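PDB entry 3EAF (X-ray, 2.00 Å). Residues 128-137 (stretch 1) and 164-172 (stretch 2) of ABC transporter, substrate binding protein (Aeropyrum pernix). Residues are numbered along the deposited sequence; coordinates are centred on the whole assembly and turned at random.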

# COMPACT_ATOMS: atom_id res chain seq x y z
N ALA A 128 -4.53 1.99 9.58
CA ALA A 128 -4.75 3.28 10.24
C ALA A 128 -5.00 3.11 11.73
O ALA A 128 -4.40 3.81 12.55
CB ALA A 128 -5.90 4.04 9.59
N CYS A 129 -5.88 2.18 12.08
CA CYS A 129 -6.25 1.97 13.47
C CYS A 129 -5.09 1.38 14.27
O CYS A 129 -4.95 1.68 15.46
CB CYS A 129 -7.52 1.13 13.58
SG CYS A 129 -8.99 1.97 12.91
N SER A 130 -4.27 0.56 13.62
CA SER A 130 -3.04 0.04 14.22
C SER A 130 -2.05 1.15 14.55
O SER A 130 -1.46 1.16 15.64
CB SER A 130 -2.38 -0.99 13.30
OG SER A 130 -3.18 -2.15 13.17
N GLY A 131 -1.87 2.08 13.62
CA GLY A 131 -0.99 3.24 13.81
C GLY A 131 -1.49 4.18 14.89
O GLY A 131 -0.69 4.75 15.66
N LEU A 132 -2.81 4.36 14.96
CA LEU A 132 -3.43 5.27 15.94
C LEU A 132 -3.41 4.68 17.35
O LEU A 132 -3.25 5.41 18.33
CB LEU A 132 -4.85 5.64 15.51
CG LEU A 132 -4.94 6.54 14.27
CD1 LEU A 132 -6.34 6.52 13.68
CD2 LEU A 132 -4.48 7.98 14.59
N ALA A 133 -3.56 3.35 17.44
CA ALA A 133 -3.40 2.60 18.69
C ALA A 133 -1.98 2.75 19.21
O ALA A 133 -1.77 2.94 20.42
CB ALA A 133 -3.74 1.13 18.48
N PHE A 134 -1.00 2.68 18.30
CA PHE A 134 0.39 2.97 18.65
C PHE A 134 0.52 4.35 19.30
O PHE A 134 1.13 4.48 20.36
CB PHE A 134 1.33 2.88 17.43
CG PHE A 134 2.63 3.62 17.63
CD1 PHE A 134 3.69 3.03 18.32
CD2 PHE A 134 2.77 4.94 17.20
CE1 PHE A 134 4.87 3.73 18.54
CE2 PHE A 134 3.95 5.65 17.42
CZ PHE A 134 5.00 5.04 18.09
N LEU A 135 -0.06 5.36 18.66
CA LEU A 135 -0.03 6.74 19.17
C LEU A 135 -0.67 6.85 20.55
O LEU A 135 -0.11 7.48 21.45
CB LEU A 135 -0.74 7.70 18.20
CG LEU A 135 0.03 8.76 17.40
CD1 LEU A 135 1.37 8.28 16.88
CD2 LEU A 135 -0.84 9.26 16.25
N ALA A 136 -1.85 6.25 20.70
CA ALA A 136 -2.61 6.33 21.95
C ALA A 136 -1.89 5.64 23.11
O ALA A 136 -1.90 6.15 24.23
CB ALA A 136 -4.01 5.74 21.75
N SER A 137 -1.25 4.51 22.83
CA SER A 137 -0.56 3.74 23.87
C SER A 137 0.78 4.34 24.24
O SER A 137 1.19 4.31 25.40
CB SER A 137 -0.38 2.29 23.41
OG SER A 137 -1.65 1.67 23.26
N LYS A 164 -15.20 5.71 13.73
CA LYS A 164 -15.93 4.71 14.51
C LYS A 164 -15.07 4.10 15.62
O LYS A 164 -15.53 3.95 16.75
CB LYS A 164 -16.52 3.62 13.60
CG LYS A 164 -17.45 2.63 14.31
CD LYS A 164 -18.28 1.84 13.29
CE LYS A 164 -19.12 0.75 13.96
NZ LYS A 164 -19.97 1.28 15.06
N ALA A 165 -13.82 3.79 15.29
CA ALA A 165 -12.89 3.15 16.22
C ALA A 165 -12.29 4.13 17.24
O ALA A 165 -11.91 3.72 18.33
CB ALA A 165 -11.77 2.46 15.46
N ALA A 166 -12.22 5.41 16.86
CA ALA A 166 -11.50 6.41 17.65
C ALA A 166 -11.86 6.48 19.15
O ALA A 166 -10.96 6.47 19.98
CB ALA A 166 -11.59 7.80 16.99
N PRO A 167 -13.17 6.54 19.49
CA PRO A 167 -13.53 6.58 20.91
C PRO A 167 -12.94 5.42 21.71
O PRO A 167 -12.37 5.64 22.78
CB PRO A 167 -15.06 6.50 20.89
CG PRO A 167 -15.44 7.10 19.57
CD PRO A 167 -14.38 6.60 18.64
N SER A 168 -13.03 4.20 21.17
CA SER A 168 -12.53 3.01 21.87
C SER A 168 -11.00 2.98 21.97
O SER A 168 -10.44 2.20 22.74
CB SER A 168 -13.07 1.72 21.22
OG SER A 168 -12.46 1.45 19.97
N LEU A 169 -10.34 3.84 21.20
CA LEU A 169 -8.89 3.96 21.24
C LEU A 169 -8.43 5.09 22.17
O LEU A 169 -7.24 5.30 22.35
CB LEU A 169 -8.32 4.19 19.83
CG LEU A 169 -8.51 3.17 18.71
CD1 LEU A 169 -8.03 3.74 17.39
CD2 LEU A 169 -7.82 1.84 19.01
N GLY A 170 -9.39 5.81 22.74
CA GLY A 170 -9.10 6.95 23.59
C GLY A 170 -8.75 8.21 22.81
O GLY A 170 -8.05 9.10 23.32
N LEU A 171 -9.23 8.30 21.58
CA LEU A 171 -8.96 9.45 20.73
C LEU A 171 -10.24 10.20 20.38
O LEU A 171 -11.22 9.61 19.93
CB LEU A 171 -8.22 9.01 19.45
CG LEU A 171 -6.85 8.35 19.61
CD1 LEU A 171 -6.34 7.80 18.28
CD2 LEU A 171 -5.82 9.29 20.21
N GLN A 172 -10.22 11.51 20.63
CA GLN A 172 -11.33 12.39 20.29
C GLN A 172 -11.03 13.06 18.96
O GLN A 172 -10.09 13.85 18.85
CB GLN A 172 -11.57 13.43 21.40
CG GLN A 172 -12.23 14.76 20.96
CD GLN A 172 -13.74 14.70 20.71
OE1 GLN A 172 -14.41 13.70 21.00
NE2 GLN A 172 -14.28 15.79 20.17

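Stretch 2 packs along one face of the helix 128-137 without a single hydrogen bond between them; the contact is almost wholly apolar and buries 298 Å², both sides summed. Lys164 reaches nothing in stretch 1. Contact begins at Ala165, whose CB points toward the helix and meets the sulfur of Cys129 (Ala165 CB to Cys129 SG, 3.8 Å); Cys129, in the m rotamer, has its CA-to-CB bond directed sideways to stretch 2. Ala166, Pro167 and Ser168 keep helical phi/psi and make no contact. Ser168 instead turns its hydroxyl back on its own stretch, Ser168 OG donating to Ala165 O at 2.9 Å.

Leu169 is the centre of the contact, with 77 Å² covered, the largest share of any residue here. Its side chain (m, t) spans successive turns of the helix: Leu169 CD1 lies 4.2 Å from both Cys129 O and Leu132 CB, and Leu169 CD2 lies 4.2 Å from Ala133 CB. Here the backbones come close, with Ala133 CA and Leu169 CA 6.2 Å apart. The carbonyl of Leu169 is also used, Leu169 O standing 3.3 Å from Ala136 CB, a tight van der Waals approach.

At Gly170 the chain turns with positive phi (79°), and Gly170 N is held by Pro167 O at 3.0 Å. An ideal CB here would point toward the helix, 4.9 Å from Ala136 CB, so Ala136 CB would not clash with a CB at this position; the positive phi by itself favours glycine.

Leu171 opens the strand, Leu171 N bonded to Ala166 O at 3.0 Å. With the same m, t rotamer as Leu169, it reaches Leu132 CB through Leu171 CD1 (3.8 Å) and Ala136 CB through Leu171 CD2 (4.3 Å). Leu132 CB thus touches both leucines. Gln172, exposed, is out of reach of the helix.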